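Side-chain contacts in DUF2019 domain-containing protein (Rhodopseudomonas palustris, PDB 2I9C), which is of unknown function but folds into a compact, all-helical domain whose family is grouped with the TPR-like helical repeats: residues D13-F18 against R59-S64; K20-Q25 against R74-K79; D26-L29 against S35-N38; A95-K100 against G106-C111. All coordinates share one frame; numbering follows the deposited sequence.

Interaction 1: residues D13-F18 against R59-S64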
loop_
_atom_site.group_PDB
_atom_site.type_symbol
_atom_site.label_atom_id
_atom_site.label_comp_id
_atom_site.label_asym_id
_atom_site.label_seq_id
_atom_site.Cartn_x
_atom_site.Cartn_y
_atom_site.Cartn_z
ATOM N N ASP A 13 -12.635 5.079 -8.064
ATOM C CA ASP A 13 -12.712 3.651 -8.426
ATOM C C ASP A 13 -11.369 2.951 -8.228
ATOM O O ASP A 13 -11.338 1.801 -7.793
ATOM C CB ASP A 13 -13.169 3.445 -9.889
ATOM C CG ASP A 13 -14.695 3.579 -10.071
ATOM O OD1 ASP A 13 -15.439 3.584 -9.055
ATOM O OD2 ASP A 13 -15.157 3.686 -11.253
ATOM N N LEU A 14 -10.281 3.637 -8.576
ATOM C CA LEU A 14 -8.906 3.145 -8.295
ATOM C C LEU A 14 -8.649 2.899 -6.788
ATOM O O LEU A 14 -8.056 1.860 -6.397
ATOM C CB LEU A 14 -7.861 4.109 -8.894
ATOM C CG LEU A 14 -7.790 4.087 -10.445
ATOM C CD1 LEU A 14 -7.064 5.275 -10.942
ATOM C CD2 LEU A 14 -7.111 2.790 -10.966
ATOM N N VAL A 15 -9.049 3.848 -5.949
ATOM C CA VAL A 15 -8.924 3.650 -4.488
ATOM C C VAL A 15 -9.714 2.425 -4.004
ATOM O O VAL A 15 -9.208 1.617 -3.215
ATOM C CB VAL A 15 -9.288 4.926 -3.671
ATOM C CG1 VAL A 15 -9.174 4.660 -2.166
ATOM C CG2 VAL A 15 -8.306 6.040 -4.001
ATOM N N ALA A 16 -10.961 2.299 -4.480
ATOM C CA ALA A 16 -11.816 1.193 -4.064
ATOM C C ALA A 16 -11.161 -0.094 -4.568
ATOM O O ALA A 16 -11.150 -1.088 -3.866
ATOM C CB ALA A 16 -13.277 1.340 -4.621
ATOM N N LEU A 17 -10.652 -0.097 -5.812
ATOM C CA LEU A 17 -10.060 -1.346 -6.331
ATOM C C LEU A 17 -8.740 -1.672 -5.598
ATOM O O LEU A 17 -8.451 -2.825 -5.316
ATOM C CB LEU A 17 -9.836 -1.264 -7.849
ATOM C CG LEU A 17 -9.303 -2.540 -8.508
ATOM C CD1 LEU A 17 -10.392 -3.700 -8.435
ATOM C CD2 LEU A 17 -8.911 -2.211 -9.997
ATOM N N PHE A 18 -7.951 -0.648 -5.296
ATOM C CA PHE A 18 -6.745 -0.838 -4.489
ATOM C C PHE A 18 -7.118 -1.592 -3.182
ATOM O O PHE A 18 -6.442 -2.548 -2.793
ATOM C CB PHE A 18 -6.108 0.527 -4.165
ATOM C CG PHE A 18 -4.794 0.438 -3.378
ATOM C CD1 PHE A 18 -3.559 0.579 -4.020
ATOM C CD2 PHE A 18 -4.811 0.221 -2.004
ATOM C CE1 PHE A 18 -2.362 0.526 -3.292
ATOM C CE2 PHE A 18 -3.640 0.150 -1.262
ATOM C CZ PHE A 18 -2.413 0.309 -1.906
ATOM N N ARG A 59 -1.720 9.431 -5.599
ATOM C CA ARG A 59 -1.457 8.498 -4.480
ATOM C C ARG A 59 -1.949 9.075 -3.142
ATOM O O ARG A 59 -2.212 8.333 -2.195
ATOM C CB ARG A 59 0.039 8.142 -4.391
ATOM C CG ARG A 59 0.521 7.225 -5.501
ATOM C CD ARG A 59 2.045 6.962 -5.424
ATOM N NE ARG A 59 2.862 8.176 -5.601
ATOM C CZ ARG A 59 4.199 8.194 -5.570
ATOM N NH1 ARG A 59 4.858 7.072 -5.437
ATOM N NH2 ARG A 59 4.869 9.321 -5.717
ATOM N N THR A 60 -2.026 10.400 -3.055
ATOM C CA THR A 60 -2.602 11.092 -1.922
ATOM C C THR A 60 -4.010 10.561 -1.570
ATOM O O THR A 60 -4.412 10.525 -0.402
ATOM C CB THR A 60 -2.647 12.628 -2.204
ATOM O OG1 THR A 60 -1.302 13.118 -2.203
ATOM C CG2 THR A 60 -3.355 13.346 -1.105
ATOM N N ALA A 61 -4.741 10.095 -2.574
ATOM C CA ALA A 61 -6.062 9.597 -2.311
ATOM C C ALA A 61 -6.051 8.285 -1.493
ATOM O O ALA A 61 -7.082 7.947 -0.897
ATOM C CB ALA A 61 -6.831 9.418 -3.654
ATOM N N LEU A 62 -4.904 7.568 -1.444
ATOM C CA LEU A 62 -4.811 6.313 -0.657
ATOM C C LEU A 62 -4.746 6.536 0.854
ATOM O O LEU A 62 -4.900 5.596 1.649
ATOM C CB LEU A 62 -3.583 5.468 -1.093
ATOM C CG LEU A 62 -3.589 5.060 -2.567
ATOM C CD1 LEU A 62 -2.180 4.506 -2.949
ATOM C CD2 LEU A 62 -4.742 4.057 -2.813
ATOM N N LEU A 63 -4.474 7.776 1.251
ATOM C CA LEU A 63 -4.482 8.129 2.650
ATOM C C LEU A 63 -5.826 7.754 3.343
ATOM O O LEU A 63 -5.818 7.415 4.528
ATOM C CB LEU A 63 -4.146 9.625 2.824
ATOM C CG LEU A 63 -2.720 10.169 2.571
ATOM C CD1 LEU A 63 -2.716 11.695 2.721
ATOM C CD2 LEU A 63 -1.713 9.590 3.598
ATOM N N SER A 64 -6.953 7.807 2.616
ATOM C CA SER A 64 -8.287 7.392 3.143
ATOM C C SER A 64 -8.321 5.947 3.625
ATOM O O SER A 64 -9.201 5.556 4.396
ATOM C CB SER A 64 -9.325 7.489 2.046
ATOM O OG SER A 64 -9.654 8.844 1.801
#

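Interaction 2: residues K20-Q25 against R74-K79. With ACT (acetate ion), chain B.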
loop_
_atom_site.group_PDB
_atom_site.type_symbol
_atom_site.label_atom_id
_atom_site.label_comp_id
_atom_site.label_asym_id
_atom_site.label_seq_id
_atom_site.Cartn_x
_atom_site.Cartn_y
_atom_site.Cartn_z
ATOM N N LYS A 20 -9.788 -3.483 -2.491
ATOM C CA LYS A 20 -10.297 -4.833 -2.798
ATOM C C LYS A 20 -9.148 -5.787 -3.103
ATOM O O LYS A 20 -9.131 -6.896 -2.594
ATOM C CB LYS A 20 -11.330 -4.820 -3.951
ATOM C CG LYS A 20 -12.036 -6.177 -4.213
ATOM C CD LYS A 20 -12.887 -6.174 -5.482
ATOM C CE LYS A 20 -14.094 -7.105 -5.316
ATOM N NZ LYS A 20 -14.150 -8.138 -6.386
ATOM N N VAL A 21 -8.192 -5.365 -3.932
ATOM C CA VAL A 21 -7.094 -6.286 -4.290
ATOM C C VAL A 21 -6.112 -6.550 -3.132
ATOM O O VAL A 21 -5.519 -7.612 -3.041
ATOM C CB VAL A 21 -6.331 -5.902 -5.642
ATOM C CG1 VAL A 21 -7.280 -5.600 -6.718
ATOM C CG2 VAL A 21 -5.427 -4.737 -5.438
ATOM N N THR A 22 -5.940 -5.584 -2.252
ATOM C CA THR A 22 -5.067 -5.741 -1.116
ATOM C C THR A 22 -5.715 -6.558 0.034
ATOM O O THR A 22 -5.030 -7.317 0.747
ATOM C CB THR A 22 -4.582 -4.352 -0.749
ATOM O OG1 THR A 22 -4.112 -3.741 -1.968
ATOM C CG2 THR A 22 -3.465 -4.396 0.254
ATOM N N VAL A 23 -7.037 -6.439 0.194
ATOM C CA VAL A 23 -7.781 -7.415 1.046
ATOM C C VAL A 23 -7.551 -8.836 0.504
ATOM O O VAL A 23 -7.246 -9.770 1.240
ATOM C CB VAL A 23 -9.294 -7.078 1.052
ATOM C CG1 VAL A 23 -10.148 -8.273 1.499
ATOM C CG2 VAL A 23 -9.550 -5.863 1.981
ATOM N N GLU A 24 -7.716 -9.009 -0.804
ATOM C CA GLU A 24 -7.478 -10.303 -1.400
ATOM C C GLU A 24 -6.020 -10.757 -1.295
ATOM O O GLU A 24 -5.783 -11.950 -1.169
ATOM C CB GLU A 24 -7.984 -10.340 -2.831
ATOM C CG GLU A 24 -9.529 -10.255 -2.892
ATOM C CD GLU A 24 -10.070 -10.261 -4.330
ATOM O OE1 GLU A 24 -9.418 -10.872 -5.220
ATOM O OE2 GLU A 24 -11.149 -9.642 -4.562
ATOM N N GLN A 25 -5.055 -9.833 -1.316
ATOM C CA GLN A 25 -3.649 -10.167 -0.941
ATOM C C GLN A 25 -3.558 -10.808 0.433
ATOM O O GLN A 25 -2.976 -11.890 0.599
ATOM C CB GLN A 25 -2.717 -8.949 -0.984
ATOM C CG GLN A 25 -2.342 -8.463 -2.415
ATOM C CD GLN A 25 -1.627 -7.138 -2.342
ATOM O OE1 GLN A 25 -1.020 -6.832 -1.335
ATOM N NE2 GLN A 25 -1.740 -6.320 -3.370
ATOM N N ARG A 74 -3.846 -1.330 5.130
ATOM C CA ARG A 74 -3.212 -0.233 5.835
ATOM C C ARG A 74 -1.715 -0.166 5.536
ATOM O O ARG A 74 -1.185 0.933 5.335
ATOM C CB ARG A 74 -3.433 -0.380 7.349
ATOM C CG ARG A 74 -4.905 -0.216 7.766
ATOM C CD ARG A 74 -5.028 -0.108 9.307
ATOM N NE ARG A 74 -6.437 0.082 9.699
ATOM C CZ ARG A 74 -6.857 0.508 10.880
ATOM N NH1 ARG A 74 -5.998 0.822 11.834
ATOM N NH2 ARG A 74 -8.166 0.635 11.120
ATOM N N LEU A 75 -1.044 -1.329 5.580
ATOM C CA LEU A 75 0.400 -1.441 5.308
ATOM C C LEU A 75 0.755 -0.940 3.914
ATOM O O LEU A 75 1.647 -0.111 3.722
ATOM C CB LEU A 75 0.897 -2.905 5.450
ATOM C CG LEU A 75 2.346 -3.165 4.987
ATOM C CD1 LEU A 75 3.344 -2.509 5.893
ATOM C CD2 LEU A 75 2.560 -4.687 5.009
ATOM N N GLN A 76 0.052 -1.454 2.927
ATOM C CA GLN A 76 0.354 -1.115 1.552
ATOM C C GLN A 76 0.055 0.351 1.261
ATOM O O GLN A 76 0.778 0.981 0.530
ATOM C CB GLN A 76 -0.384 -2.043 0.578
ATOM C CG GLN A 76 0.228 -3.471 0.548
ATOM C CD GLN A 76 1.735 -3.444 0.416
ATOM O OE1 GLN A 76 2.263 -2.886 -0.531
ATOM N NE2 GLN A 76 2.432 -4.046 1.374
ATOM N N ALA A 77 -1.026 0.860 1.833
ATOM C CA ALA A 77 -1.394 2.271 1.668
ATOM C C ALA A 77 -0.325 3.200 2.285
ATOM O O ALA A 77 0.043 4.207 1.674
ATOM C CB ALA A 77 -2.815 2.573 2.283
ATOM N N ALA A 78 0.202 2.829 3.446
ATOM C CA ALA A 78 1.247 3.603 4.082
ATOM C C ALA A 78 2.548 3.495 3.306
ATOM O O ALA A 78 3.232 4.498 3.067
ATOM C CB ALA A 78 1.432 3.164 5.547
ATOM N N LYS A 79 2.896 2.286 2.861
ATOM C CA LYS A 79 4.113 2.153 2.026
ATOM C C LYS A 79 4.059 2.986 0.748
ATOM O O LYS A 79 5.035 3.600 0.366
ATOM C CB LYS A 79 4.414 0.688 1.683
ATOM C CG LYS A 79 4.985 -0.075 2.861
ATOM C CD LYS A 79 4.992 -1.561 2.668
ATOM C CE LYS A 79 6.070 -2.047 1.730
ATOM N NZ LYS A 79 5.824 -3.535 1.488
HETATM C C ACT B . -2.895 0.114 13.233
HETATM O O ACT B . -3.015 0.467 12.001
HETATM O OXT ACT B . -3.618 0.530 14.294
HETATM C CH3 ACT B . -1.787 -0.793 13.350
#

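Interaction 3: residues D26-L29 against S35-N38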
loop_
_atom_site.group_PDB
_atom_site.type_symbol
_atom_site.label_atom_id
_atom_site.label_comp_id
_atom_site.label_asym_id
_atom_site.label_seq_id
_atom_site.Cartn_x
_atom_site.Cartn_y
_atom_site.Cartn_z
ATOM N N ASP A 26 -4.174 -10.166 1.408
ATOM C CA ASP A 26 -4.216 -10.672 2.759
ATOM C C ASP A 26 -4.819 -12.075 2.757
ATOM O O ASP A 26 -4.229 -12.987 3.312
ATOM C CB ASP A 26 -5.063 -9.741 3.646
ATOM C CG ASP A 26 -4.849 -9.997 5.113
ATOM O OD1 ASP A 26 -3.673 -10.216 5.497
ATOM O OD2 ASP A 26 -5.847 -9.960 5.891
ATOM N N ASP A 27 -5.971 -12.246 2.118
ATOM C CA ASP A 27 -6.643 -13.556 2.017
ATOM C C ASP A 27 -5.692 -14.596 1.422
ATOM O O ASP A 27 -5.596 -15.739 1.910
ATOM C CB ASP A 27 -7.873 -13.475 1.095
ATOM C CG ASP A 27 -9.069 -12.690 1.696
ATOM O OD1 ASP A 27 -9.034 -12.419 2.916
ATOM O OD2 ASP A 27 -10.047 -12.400 0.917
ATOM N N ALA A 28 -5.022 -14.209 0.333
ATOM C CA ALA A 28 -4.113 -15.112 -0.399
ATOM C C ALA A 28 -2.956 -15.634 0.473
ATOM O O ALA A 28 -2.700 -16.861 0.543
ATOM C CB ALA A 28 -3.567 -14.404 -1.668
ATOM N N LEU A 29 -2.254 -14.713 1.113
ATOM C CA LEU A 29 -1.202 -15.032 2.078
ATOM C C LEU A 29 -1.648 -16.042 3.147
ATOM O O LEU A 29 -0.938 -17.021 3.415
ATOM C CB LEU A 29 -0.728 -13.756 2.774
ATOM C CG LEU A 29 0.135 -12.744 2.000
ATOM C CD1 LEU A 29 0.321 -11.430 2.774
ATOM C CD2 LEU A 29 1.534 -13.335 1.594
ATOM N N SER A 35 0.683 -17.761 -5.926
ATOM C CA SER A 35 0.539 -17.236 -7.303
ATOM C C SER A 35 -0.505 -16.105 -7.367
ATOM O O SER A 35 -0.259 -15.090 -7.997
ATOM C CB SER A 35 0.296 -18.318 -8.366
ATOM O OG SER A 35 -1.013 -18.858 -8.315
ATOM N N ARG A 36 -1.627 -16.281 -6.666
ATOM C CA ARG A 36 -2.689 -15.283 -6.582
ATOM C C ARG A 36 -2.202 -14.011 -5.860
ATOM O O ARG A 36 -2.490 -12.892 -6.304
ATOM C CB ARG A 36 -3.941 -15.884 -5.898
ATOM C CG ARG A 36 -5.140 -14.944 -5.716
ATOM C CD ARG A 36 -5.803 -14.763 -7.062
ATOM N NE ARG A 36 -7.009 -13.925 -7.052
ATOM C CZ ARG A 36 -7.813 -13.785 -8.110
ATOM N NH1 ARG A 36 -7.522 -14.407 -9.254
ATOM N NH2 ARG A 36 -8.896 -13.007 -8.035
ATOM N N PHE A 37 -1.476 -14.180 -4.749
ATOM C CA PHE A 37 -0.872 -13.042 -4.053
ATOM C C PHE A 37 -0.001 -12.185 -4.976
ATOM O O PHE A 37 -0.125 -10.971 -4.985
ATOM C CB PHE A 37 0.001 -13.484 -2.854
ATOM C CG PHE A 37 0.723 -12.329 -2.223
ATOM C CD1 PHE A 37 0.048 -11.468 -1.357
ATOM C CD2 PHE A 37 2.028 -12.026 -2.597
ATOM C CE1 PHE A 37 0.686 -10.347 -0.799
ATOM C CE2 PHE A 37 2.677 -10.905 -2.052
ATOM C CZ PHE A 37 2.010 -10.070 -1.157
ATOM N N ASN A 38 0.877 -12.845 -5.746
ATOM C CA ASN A 38 1.796 -12.173 -6.658
ATOM C C ASN A 38 1.051 -11.396 -7.753
ATOM O O ASN A 38 1.407 -10.261 -8.073
ATOM C CB ASN A 38 2.772 -13.213 -7.292
ATOM C CG ASN A 38 3.739 -13.779 -6.281
ATOM O OD1 ASN A 38 4.076 -13.119 -5.269
ATOM N ND2 ASN A 38 4.205 -15.001 -6.540
#

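Interaction 4: residues A95-K100 against G106-C111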
loop_
_atom_site.group_PDB
_atom_site.type_symbol
_atom_site.label_atom_id
_atom_site.label_comp_id
_atom_site.label_asym_id
_atom_site.label_seq_id
_atom_site.Cartn_x
_atom_site.Cartn_y
_atom_site.Cartn_z
ATOM N N ALA A 95 2.504 2.832 13.872
ATOM C CA ALA A 95 1.293 2.173 14.469
ATOM C C ALA A 95 1.170 0.684 14.124
ATOM O O ALA A 95 0.804 -0.118 14.978
ATOM C CB ALA A 95 0.023 2.911 14.056
ATOM N N ILE A 96 1.415 0.330 12.856
ATOM C CA ILE A 96 1.479 -1.083 12.456
ATOM C C ILE A 96 2.570 -1.853 13.231
ATOM O O ILE A 96 2.284 -2.895 13.828
ATOM C CB ILE A 96 1.601 -1.247 10.897
ATOM C CG1 ILE A 96 0.397 -0.559 10.225
ATOM C CG2 ILE A 96 1.719 -2.783 10.495
ATOM C CD1 ILE A 96 0.521 -0.540 8.657
ATOM N N VAL A 97 3.816 -1.356 13.244
ATOM C CA VAL A 97 4.825 -1.930 14.174
ATOM C C VAL A 97 4.296 -2.060 15.622
ATOM O O VAL A 97 4.433 -3.123 16.211
ATOM C CB VAL A 97 6.139 -1.114 14.174
ATOM C CG1 VAL A 97 7.102 -1.635 15.206
ATOM C CG2 VAL A 97 6.782 -1.157 12.807
ATOM N N SER A 98 3.753 -0.986 16.209
ATOM C CA SER A 98 3.256 -1.025 17.609
ATOM C C SER A 98 2.187 -2.078 17.835
ATOM O O SER A 98 2.050 -2.623 18.950
ATOM C CB SER A 98 2.669 0.307 18.023
ATOM O OG SER A 98 3.692 1.249 18.082
ATOM N N SER A 99 1.441 -2.381 16.782
ATOM C CA SER A 99 0.315 -3.342 16.916
ATOM C C SER A 99 0.805 -4.793 17.071
ATOM O O SER A 99 0.032 -5.635 17.519
ATOM C CB SER A 99 -0.670 -3.245 15.729
ATOM O OG SER A 99 -0.120 -3.831 14.562
ATOM N N LYS A 100 2.057 -5.077 16.653
ATOM C CA LYS A 100 2.654 -6.404 16.758
ATOM C C LYS A 100 1.836 -7.429 15.974
ATOM O O LYS A 100 1.812 -8.618 16.314
ATOM C CB LYS A 100 2.823 -6.818 18.245
ATOM C CG LYS A 100 3.636 -5.817 19.079
ATOM C CD LYS A 100 3.665 -6.137 20.574
ATOM C CE LYS A 100 2.294 -5.880 21.302
ATOM N NZ LYS A 100 2.259 -6.175 22.847
ATOM N N GLY A 106 6.252 -6.768 10.675
ATOM C CA GLY A 106 7.688 -7.021 10.399
ATOM C C GLY A 106 8.052 -6.320 9.107
ATOM O O GLY A 106 9.135 -5.752 8.979
ATOM N N ASP A 107 7.115 -6.332 8.155
ATOM C CA ASP A 107 7.269 -5.643 6.873
ATOM C C ASP A 107 7.388 -4.129 7.182
ATOM O O ASP A 107 8.276 -3.466 6.661
ATOM C CB ASP A 107 6.054 -5.980 5.973
ATOM C CG ASP A 107 6.160 -5.463 4.550
ATOM O OD1 ASP A 107 6.619 -4.332 4.278
ATOM O OD2 ASP A 107 5.678 -6.171 3.647
ATOM N N ALA A 108 6.522 -3.596 8.049
ATOM C CA ALA A 108 6.553 -2.161 8.386
ATOM C C ALA A 108 7.820 -1.770 9.120
ATOM O O ALA A 108 8.371 -0.716 8.855
ATOM C CB ALA A 108 5.317 -1.773 9.161
ATOM N N GLY A 109 8.289 -2.657 10.013
ATOM C CA GLY A 109 9.534 -2.497 10.755
ATOM C C GLY A 109 10.728 -2.397 9.814
ATOM O O GLY A 109 11.551 -1.468 9.951
HETATM N N MSE A 110 10.815 -3.323 8.848
HETATM C CA MSE A 110 11.869 -3.300 7.827
HETATM C C MSE A 110 11.822 -2.019 6.953
HETATM O O MSE A 110 12.876 -1.416 6.665
HETATM C CB MSE A 110 11.833 -4.580 6.978
HETATM C CG MSE A 110 12.958 -4.720 5.919
HETATM SE SE MSE A 110 14.705 -5.524 6.522
HETATM C CE MSE A 110 15.607 -3.912 7.119
ATOM N N CYS A 111 10.612 -1.596 6.562
ATOM C CA CYS A 111 10.421 -0.345 5.833
ATOM C C CYS A 111 11.006 0.842 6.592
ATOM O O CYS A 111 11.721 1.657 6.016
ATOM C CB CYS A 111 8.944 -0.069 5.558
ATOM S SG CYS A 111 8.750 1.215 4.354
#

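Interaction 1: residues D13-F18 against R59-S64
Phe18 lays one face of its ring against the isobutyl group of Leu62, and the path of the aromatic side chain can be traced atom by atom. At the root, Phe18 CB is already 4.0 Å from Leu62 CD2. With CG anti to the backbone N (chi1 -177°), the ring is carried off its helix and across to the other segment. The same Leu62 methyl then comes closest to the ring at its first atom, Phe18 CG to Leu62 CD2 being 3.7 Å. Both ortho carbons, Phe18 CD1 and CD2, still lie under that methyl, each 3.9 Å from Leu62 CD2. Measured to the ring centroid, Leu62 CD2 is 3.9 Å away and 19° off the ring normal, which makes this a CH-pi contact over the face, displaced toward the rim. Further out, the second methyl takes over: Phe18 CE1 meets Leu62 CD1 at 4.0 Å. The two side chains cross at about a right angle.

This contact brings the first part of helix 11-30 onto a 3-10 segment in the connection between helices 34-53 and 71-79. The 3-10 character is seen in the bond from Leu62 N to Arg59 O, 2.9 Å.

One turn before Phe18 on the helix, Val15 packs beside it. Its CG2 touches Ala61 CB at 3.7 Å, Ala61 O at 3.8 Å and, more loosely, Leu62 CD2; this methyl thus spans two successive residues of the 3-10 turn. Beyond the two segments, the Phe18 side chain also meets Met44 of helix 34-53, together with Leu65 and Leu80.

Interaction 2: residues K20-Q25 against R74-K79
Thr22 and Gln76 meet by their aliphatic parts, and their orientations keep the polar ends pointed elsewhere. On Thr22, CG2 stands anti to the backbone N and forms the touching branch, 3.8 Å from Gln76 CG and 3.9 Å from Gln76 CB. The hydroxyl OG1 lies beside its own backbone N and bonds back to Phe18 O, one turn earlier. Gln76 is folded at its second torsion (chi2 -48°), which turns its methylene flank to Thr22 instead of its amide. Both residues were modelled in two conformers, so these distances hold for one of them.

Gln25 approaches Gln76 at about a right angle, its chain extended beyond CG. Its OE1 rests 4.0 Å from Gln76 CG, while the two amide planes are turned 58° apart, and the amides do not pair. OE1 is engaged instead by Gln72 NE2, and NE2 makes a weak bond to Leu40 O.

On another side of the same helix, Arg74 NH1 donates to acetate O over 3.0 Å with an N-H...O angle of 161°, the oxygen lying at the edge of the guanidinium in its plane. Gln92 NE2 also holds this ion, probably a crystallisation component.

The contact is buried between helices 11-30 and 71-79. Met44 of helix 34-53 touches Thr22, Gln25 and Gln76, while helix 86-99 packs on Leu75 and Ala78 of helix 71-79.

Interaction 3: residues D26-L29 against S35-N38
Leu29 covers one face of the Phe37 ring, while Ala28 packs at the base of the same phenylalanine. The first shell is made almost wholly of these three residues. Leu29 CG approaches the ring at Phe37 CD1, 3.6 Å away. Of its two methyls, CD1 comes to 3.8 Å from Phe37 CE1, whereas CD2 stands over the face: it is 3.9 Å from the ring centroid and 17° off the normal, the geometry of a CH-pi contact. The whole fork of the leucine lies on one face, with CD2 over the ring and CD1 beyond the rim near CE1.

Ala28 CB is 3.7 Å from Phe37 N and 3.9 Å from Phe37 CB. The methyl meets the backbone N directly, in keeping with the close approach of Ala28 CA and Phe37 CA, 5.3 Å. Arg36 adds a looser touch by its CG, 4.4 Å from Ala28 CB; its guanidinium then turns away and makes a long, weak ion pair with Glu24, one turn before Ala28.

What positions the ring is partly its own torsion, with CG anti to the backbone N (chi1 175°), which directs it across to helix 11-30. Further out, Gln72 of helix 71-79 touches Phe37 and also Asp26, whose OD2 accepts a weak hydrogen bond from Asn70 ND2.

The end of helix 11-30 and the start of helix 34-53 run roughly antiparallel, joined by a connection of three residues. A helical hairpin with so short a connection is in keeping with the TPR clan to which this family belongs.

Interaction 4: residues A95-K100 against G106-C111
Ala108 and Val97 bury the most surface in this contact, and Ile96 adds the next share. The methyl of Ala108 sits between the two branched residues: its CB is 4.0 Å from Ile96 CG2 and equally 4.0 Å from Val97 CG2. Val97 reaches further along the partner helix with that same CG2. Its chi1 of 175° sets CG1 anti to the backbone N, which leaves CG2 beside that N and anti to the carbonyl carbon, settled 3.5 Å from Gly109 N against bare backbone. Ile96 contributes CG2, with its CB methine 4.1 Å from Ala108 CB.

The axes of helices 95-99 and 106-111 come within 8.3 Å and make an angle of 133° between their directions, so the pair runs roughly antiparallel. Val97 CA and Gly109 CA are 5.8 Å apart. Ser99 OG donates to Ile96 O at 2.7 Å, in the carbonyl plane on a lone pair, and Lys100 leaves helical geometry with positive phi.

The groups that meet across the contact are mostly methyls, with the Ala108-Gly109 backbone under Val97 CG2. The attraction is therefore dispersive and hydrophobic, and the short Ala108 methyl is compatible with the close approach of the axes.

How the interactions relate
From the N terminus, helix 11-30 supplies the first segments of interactions 1, 2 and 3 in turn. The earliest loop to close is that of interaction 3, a short hairpin to helix 34-53, and it is nested inside the loops of both interaction 1 and interaction 2. Those two cross, since their segments alternate along the chain, and they touch where Phe18 CZ meets Gln76 CB. Interaction 4 follows in series, closing a hairpin between helices 86-99 and 104-117. It joins interaction 2 through the Lys79-Asp107 salt bridge and through Ile96 against Leu75, so helix 71-79 links the N-terminal and C-terminal helix pairs.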